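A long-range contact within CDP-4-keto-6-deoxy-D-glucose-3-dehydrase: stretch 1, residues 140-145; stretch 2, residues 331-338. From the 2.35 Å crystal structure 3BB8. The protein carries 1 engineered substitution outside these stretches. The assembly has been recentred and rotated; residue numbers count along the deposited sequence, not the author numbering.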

# COMPACT_ATOMS: atom_id res chain seq x y z
N ASP A 140 2.68 26.99 16.07
CA ASP A 140 2.78 27.62 17.38
C ASP A 140 3.31 26.65 18.42
O ASP A 140 2.99 25.46 18.41
CB ASP A 140 1.41 28.16 17.82
CG ASP A 140 1.37 28.51 19.29
OD1 ASP A 140 1.11 27.60 20.11
OD2 ASP A 140 1.60 29.69 19.63
N ILE A 141 4.14 27.16 19.33
CA ILE A 141 4.45 26.45 20.57
C ILE A 141 3.67 27.03 21.74
O ILE A 141 3.44 28.24 21.81
CB ILE A 141 5.96 26.50 20.89
CG1 ILE A 141 6.77 26.03 19.68
CG2 ILE A 141 6.27 25.66 22.11
CD1 ILE A 141 8.21 26.48 19.70
N PRO A 142 3.27 26.17 22.67
CA PRO A 142 3.74 24.78 22.68
C PRO A 142 2.62 23.80 22.37
O PRO A 142 2.64 22.66 22.85
CB PRO A 142 4.22 24.59 24.12
CG PRO A 142 3.40 25.54 24.91
CD PRO A 142 3.19 26.73 24.03
N THR A 143 1.65 24.23 21.57
CA THR A 143 0.66 23.32 21.00
C THR A 143 1.23 22.55 19.82
O THR A 143 0.80 21.43 19.53
CB THR A 143 -0.60 24.08 20.55
OG1 THR A 143 -0.32 24.81 19.34
CG2 THR A 143 -1.06 25.06 21.62
N TYR A 144 2.20 23.15 19.14
CA TYR A 144 2.85 22.50 18.00
C TYR A 144 1.94 22.27 16.79
O TYR A 144 2.16 21.37 16.00
CB TYR A 144 3.51 21.20 18.45
CG TYR A 144 4.47 21.41 19.60
CD1 TYR A 144 4.07 21.16 20.91
CD2 TYR A 144 5.75 21.92 19.38
CE1 TYR A 144 4.92 21.43 21.98
CE2 TYR A 144 6.60 22.19 20.45
CZ TYR A 144 6.17 21.94 21.75
OH TYR A 144 7.01 22.22 22.82
N ASN A 145 0.92 23.11 16.67
CA ASN A 145 -0.01 23.05 15.56
C ASN A 145 -0.01 24.40 14.85
O ASN A 145 0.46 25.41 15.39
CB ASN A 145 -1.41 22.69 16.04
CG ASN A 145 -1.58 21.19 16.24
OD1 ASN A 145 -1.25 20.64 17.29
ND2 ASN A 145 -2.09 20.51 15.22
N ILE A 331 12.72 23.77 30.42
CA ILE A 331 11.94 23.24 29.32
C ILE A 331 10.51 23.75 29.32
O ILE A 331 9.91 23.98 30.37
CB ILE A 331 11.96 21.69 29.34
CG1 ILE A 331 11.50 21.15 30.70
CG2 ILE A 331 13.37 21.19 29.11
CD1 ILE A 331 10.03 21.03 30.85
N GLU A 332 9.97 23.94 28.12
CA GLU A 332 8.60 24.39 27.95
C GLU A 332 7.69 23.18 27.84
O GLU A 332 7.89 22.32 26.97
CB GLU A 332 8.51 25.27 26.70
CG GLU A 332 8.99 26.68 26.93
CD GLU A 332 9.45 27.36 25.67
OE1 GLU A 332 8.75 27.24 24.64
OE2 GLU A 332 10.51 28.02 25.69
N LEU A 333 6.71 23.09 28.73
CA LEU A 333 5.80 21.95 28.73
C LEU A 333 4.65 22.12 27.74
O LEU A 333 4.20 23.23 27.48
CB LEU A 333 5.27 21.71 30.14
CG LEU A 333 6.36 21.29 31.13
CD1 LEU A 333 5.79 21.23 32.54
CD2 LEU A 333 6.94 19.95 30.72
N PRO A 334 4.15 20.99 27.19
CA PRO A 334 3.05 20.98 26.22
C PRO A 334 1.72 21.54 26.71
O PRO A 334 1.37 21.45 27.89
CB PRO A 334 2.96 19.51 25.82
CG PRO A 334 3.39 18.81 27.06
CD PRO A 334 4.57 19.62 27.52
N GLU A 335 0.96 22.13 25.78
CA GLU A 335 -0.33 22.70 26.11
C GLU A 335 -1.40 22.37 25.07
O GLU A 335 -1.26 22.68 23.88
CB GLU A 335 -0.20 24.22 26.26
CG GLU A 335 0.36 24.66 27.60
CD GLU A 335 0.79 26.12 27.60
OE1 GLU A 335 0.19 26.93 26.87
OE2 GLU A 335 1.74 26.45 28.35
N ALA A 336 -2.47 21.73 25.53
CA ALA A 336 -3.58 21.37 24.65
C ALA A 336 -4.13 22.64 24.03
O ALA A 336 -4.13 23.69 24.65
CB ALA A 336 -4.66 20.66 25.45
N THR A 337 -4.60 22.53 22.79
CA THR A 337 -5.17 23.68 22.09
C THR A 337 -6.48 24.08 22.77
O THR A 337 -7.23 23.22 23.24
CB THR A 337 -5.41 23.34 20.60
OG1 THR A 337 -4.15 23.19 19.94
CG2 THR A 337 -6.20 24.45 19.91
N GLU A 338 -6.74 25.38 22.82
CA GLU A 338 -7.94 25.89 23.46
C GLU A 338 -9.21 25.21 22.98
O GLU A 338 -9.45 25.06 21.78
CB GLU A 338 -8.08 27.39 23.26
CG GLU A 338 -9.02 28.04 24.27
CD GLU A 338 -9.56 29.38 23.80
OE1 GLU A 338 -8.75 30.24 23.39
OE2 GLU A 338 -10.80 29.56 23.84

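Loops far apart in sequence often pack together with few hydrogen bonds, relying instead on the fit of side chains against exposed backbone. The contact between residues 140-145 and 331-338 is a compact example: it buries 347 Å² in total, and its touching residues lie at least 188 positions apart.

Pro142 covers the most surface. A cis peptide bond precedes it, and its CA-to-CB bond points toward the second stretch, so that the ring lies against the extended chain there. Its CG comes within 3.5 Å of Leu333 O. A compact, rigid ring suits such a place, since it offers carbon surface to the neighbouring backbone. The one hydrogen bond across the contact is weak: Glu335 N donates to Pro142 O at 3.4 Å, and the position of that oxygen is less certain than most.

Glu335, though exposed, is the second largest contributor. Its chi1 is m and its chi2 t, which lays the side chain alongside the Pro142 ring, with the carboxylate carbon CD making the closest side-chain approach, 3.8 Å from Pro142 CG; a long flexible residue can lie over a ring in this way and still suit an exposed place. Its backbone serves Thr143 as well. Glu335 O lies 3.3 Å from Thr143 CG2 and accepts a CA-H...O contact from Thr143 CA at 3.5 Å.

Thr143 combines two roles. With chi1 at p, its methyl group packs against Glu335, while its hydroxyl stays within its own loop, where OG1 donates to Asp140 OD1 at 3.2 Å. Thr143 CB also meets Thr337 OG1 at 3.7 Å, extending the packing along the second stretch. Backbone bonding within the first stretch, including Asp140 N to Asn145 O at 2.8 Å, helps hold the turn that presents Pro142 and Thr143.

At the strand residue Glu332, OE1 lies 3.9 Å from Ile141 CG2; this carboxylate oxygen is hydrogen-bonded elsewhere in the structure.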